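Local structure of uncharacterized metalloprotein (Deinococcus radiodurans, 3GG7) at residues G88-P93 against S122-R127. The protein binds manganese and, as a member of the TatD family of metal-dependent hydrolases, probably cleaves ester bonds, though its substrate is not established. Sequence-based numbering, arbitrary orientation.
Sequences GLDGSP and SIHSRR
In both D90 and H124, CG stands anti to the backbone N (chi1 -172° and -170°), and the carboxylate and the imidazole meet across two adjacent chain segments running the same way. H124 NE2 donates to D90 OD2 at 2.8 Å, a nearly straight bond of 165° that lies close to the ring plane and reaches the oxygen on its anti side. The other oxygen, OD1, is gripped twice from within its own loop: S92 N closes an Asx turn, and S92 OG, 2.6 Å from D90 OD1, donates to the syn lone pair. S92 OG in turn accepts from R127 NH1 at 3.0 Å, tilted from the guanidinium plane, so hydrogen bonds from S92, itself held by R127, and from H124 converge on the D90 carboxylate. An alanine at D90 would probably leave H124 NE2 without this acceptor and deprive S92 N and OG of theirs, loosening the turn. The backbones run in register alongside: L89 N hydrogen-bonds to H124 O at 3.1 Å, and G91 N to R126 O at 2.9 Å. H124 O lies 3.4 Å from G88 CA, where a CB would clash with it. On its other nitrogen, ND1, H124 hydrogen-bonds to OE2 of E86, one of the manganese ligands along with H7, H9 and D196; H124 itself is predicted, with H148, to bind a second metal, so D90 would act as a second-shell residue orienting it. All this lies where parallel strands 83-88 and 119-124 of the TIM-barrel-like fold give way to loops at their C-terminal ends. L89 carries the end of its side chain away from segment 122-127 to pack against helices 99-115 and 129-138, while I123 lies between V132 of the latter helix and strand 143-148.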
ATOM      1  N   GLY A  88      -5.416  -0.567   7.927  1.00 18.78           N
ATOM      2  CA  GLY A  88      -6.690  -1.037   7.344  1.00 18.17           C
ATOM      3  C   GLY A  88      -7.386  -2.075   8.184  1.00 18.55           C
ATOM      4  O   GLY A  88      -7.287  -2.049   9.407  1.00 20.05           O
ATOM      5  N   LEU A  89      -8.112  -2.968   7.522  1.00 19.29           N
ATOM      6  CA  LEU A  89      -8.962  -3.935   8.199  1.00 19.24           C
ATOM      7  C   LEU A  89      -8.777  -5.267   7.489  1.00 19.47           C
ATOM      8  O   LEU A  89      -8.527  -5.299   6.273  1.00 20.23           O
ATOM      9  CB  LEU A  89     -10.451  -3.526   8.119  1.00 19.31           C
ATOM     10  CG  LEU A  89     -10.861  -2.209   8.756  1.00 19.21           C
ATOM     11  CD1 LEU A  89     -12.339  -1.837   8.445  1.00 21.90           C
ATOM     12  CD2 LEU A  89     -10.641  -2.247  10.260  1.00 19.62           C
ATOM     13  N   ASP A  90      -8.914  -6.368   8.230  1.00 19.89           N
ATOM     14  CA  ASP A  90      -8.816  -7.704   7.661  1.00 20.85           C
ATOM     15  C   ASP A  90      -9.959  -8.547   8.226  1.00 21.41           C
ATOM     16  O   ASP A  90     -10.102  -8.676   9.444  1.00 21.95           O
ATOM     17  CB  ASP A  90      -7.448  -8.338   7.965  1.00 21.12           C
ATOM     18  CG  ASP A  90      -7.244  -9.651   7.226  1.00 23.12           C
ATOM     19  OD1 ASP A  90      -8.039 -10.581   7.438  1.00 23.68           O
ATOM     20  OD2 ASP A  90      -6.296  -9.771   6.413  1.00 25.29           O
ATOM     21  N   GLY A  91     -10.778  -9.078   7.337  1.00 21.69           N
ATOM     22  CA  GLY A  91     -11.940  -9.860   7.709  1.00 21.84           C
ATOM     23  C   GLY A  91     -11.740 -11.356   7.843  1.00 21.96           C
ATOM     24  O   GLY A  91     -12.737 -12.121   7.835  1.00 23.45           O
ATOM     25  N   SER A  92     -10.494 -11.810   7.965  1.00 21.66           N
ATOM     26  CA  SER A  92     -10.196 -13.246   8.026  1.00 22.83           C
ATOM     27  C   SER A  92     -10.728 -13.811   9.327  1.00 22.96           C
ATOM     28  O   SER A  92     -10.614 -13.182  10.374  1.00 22.34           O
ATOM     29  CB  SER A  92      -8.706 -13.504   7.944  1.00 23.37           C
ATOM     30  OG  SER A  92      -8.174 -13.070   6.709  1.00 25.40           O
ATOM     31  N   PRO A  93     -11.324 -15.007   9.261  1.00 23.66           N
ATOM     32  CA  PRO A  93     -11.852 -15.591  10.487  1.00 25.20           C
ATOM     33  C   PRO A  93     -10.841 -15.684  11.641  1.00 25.27           C
ATOM     34  O   PRO A  93     -11.210 -15.486  12.800  1.00 26.18           O
ATOM     35  CB  PRO A  93     -12.294 -16.993  10.045  1.00 24.80           C
ATOM     36  CG  PRO A  93     -12.641 -16.849   8.626  1.00 24.60           C
ATOM     37  CD  PRO A  93     -11.704 -15.777   8.071  1.00 24.15           C
ATOM     38  N   SER A 122      -1.811   3.773   2.261  1.00 19.04           N
ATOM     39  CA  SER A 122      -1.702   2.465   1.610  1.00 18.58           C
ATOM     40  C   SER A 122      -2.429   1.461   2.498  1.00 18.88           C
ATOM     41  O   SER A 122      -1.984   1.135   3.622  1.00 19.11           O
ATOM     42  CB  SER A 122      -0.248   2.079   1.379  1.00 18.52           C
ATOM     43  OG  SER A 122      -0.181   0.878   0.663  1.00 17.95           O
ATOM     44  N   ILE A 123      -3.573   0.985   2.015  1.00 18.89           N
ATOM     45  CA  ILE A 123      -4.584   0.359   2.848  1.00 18.53           C
ATOM     46  C   ILE A 123      -4.802  -1.130   2.522  1.00 19.04           C
ATOM     47  O   ILE A 123      -4.958  -1.504   1.361  1.00 20.20           O
ATOM     48  CB  ILE A 123      -5.925   1.130   2.697  1.00 19.29           C
ATOM     49  CG1 ILE A 123      -5.763   2.560   3.174  1.00 19.52           C
ATOM     50  CG2 ILE A 123      -7.078   0.431   3.464  1.00 19.32           C
ATOM     51  CD1 ILE A 123      -6.942   3.463   2.756  1.00 24.30           C
ATOM     52  N   HIS A 124      -4.811  -1.933   3.591  1.00 18.91           N
ATOM     53  CA  HIS A 124      -5.176  -3.354   3.614  1.00 18.42           C
ATOM     54  C   HIS A 124      -6.684  -3.478   3.721  1.00 18.52           C
ATOM     55  O   HIS A 124      -7.297  -2.809   4.560  1.00 18.90           O
ATOM     56  CB  HIS A 124      -4.524  -3.965   4.868  1.00 18.32           C
ATOM     57  CG  HIS A 124      -4.581  -5.452   4.957  1.00 21.25           C
ATOM     58  ND1 HIS A 124      -3.490  -6.256   4.701  1.00 24.27           N
ATOM     59  CD2 HIS A 124      -5.568  -6.283   5.363  1.00 21.73           C
ATOM     60  CE1 HIS A 124      -3.816  -7.525   4.878  1.00 25.17           C
ATOM     61  NE2 HIS A 124      -5.067  -7.569   5.307  1.00 23.83           N
ATOM     62  N   SER A 125      -7.291  -4.325   2.887  1.00 20.01           N
ATOM     63  CA  SER A 125      -8.737  -4.504   2.929  1.00 20.27           C
ATOM     64  C   SER A 125      -9.190  -5.939   2.783  1.00 20.51           C
ATOM     65  O   SER A 125     -10.377  -6.166   2.570  1.00 21.29           O
ATOM     66  CB  SER A 125      -9.430  -3.665   1.831  1.00 20.38           C
ATOM     67  OG  SER A 125      -9.088  -4.082   0.522  1.00 21.37           O
ATOM     68  N   ARG A 126      -8.271  -6.900   2.857  1.00 20.39           N
ATOM     69  CA  ARG A 126      -8.612  -8.302   2.612  1.00 20.70           C
ATOM     70  C   ARG A 126      -9.818  -8.771   3.427  1.00 20.39           C
ATOM     71  O   ARG A 126      -9.839  -8.711   4.666  1.00 21.23           O
ATOM     72  CB  ARG A 126      -7.438  -9.203   2.928  1.00 21.53           C
ATOM     73  CG  ARG A 126      -7.709 -10.640   2.567  1.00 25.23           C
ATOM     74  CD  ARG A 126      -6.687 -11.556   3.197  1.00 31.48           C
ATOM     75  NE  ARG A 126      -6.749 -12.886   2.608  1.00 37.44           N
ATOM     76  CZ  ARG A 126      -6.121 -13.954   3.090  1.00 40.50           C
ATOM     77  NH1 ARG A 126      -5.370 -13.867   4.185  1.00 41.90           N
ATOM     78  NH2 ARG A 126      -6.248 -15.121   2.468  1.00 43.28           N
ATOM     79  N   ARG A 127     -10.836  -9.235   2.697  1.00 20.98           N
ATOM     80  CA  ARG A 127     -12.066  -9.753   3.309  1.00 20.77           C
ATOM     81  C   ARG A 127     -12.857  -8.739   4.145  1.00 21.43           C
ATOM     82  O   ARG A 127     -13.702  -9.117   4.949  1.00 21.02           O
ATOM     83  CB  ARG A 127     -11.772 -11.056   4.083  1.00 21.42           C
ATOM     84  CG  ARG A 127     -11.207 -12.157   3.217  1.00 22.68           C
ATOM     85  CD  ARG A 127     -10.589 -13.223   4.066  1.00 26.02           C
ATOM     86  NE  ARG A 127     -10.281 -14.438   3.321  1.00 30.40           N
ATOM     87  CZ  ARG A 127      -9.563 -15.445   3.801  1.00 34.48           C
ATOM     88  NH1 ARG A 127      -9.057 -15.380   5.025  1.00 34.12           N
ATOM     89  NH2 ARG A 127      -9.338 -16.523   3.045  1.00 35.91           N
TER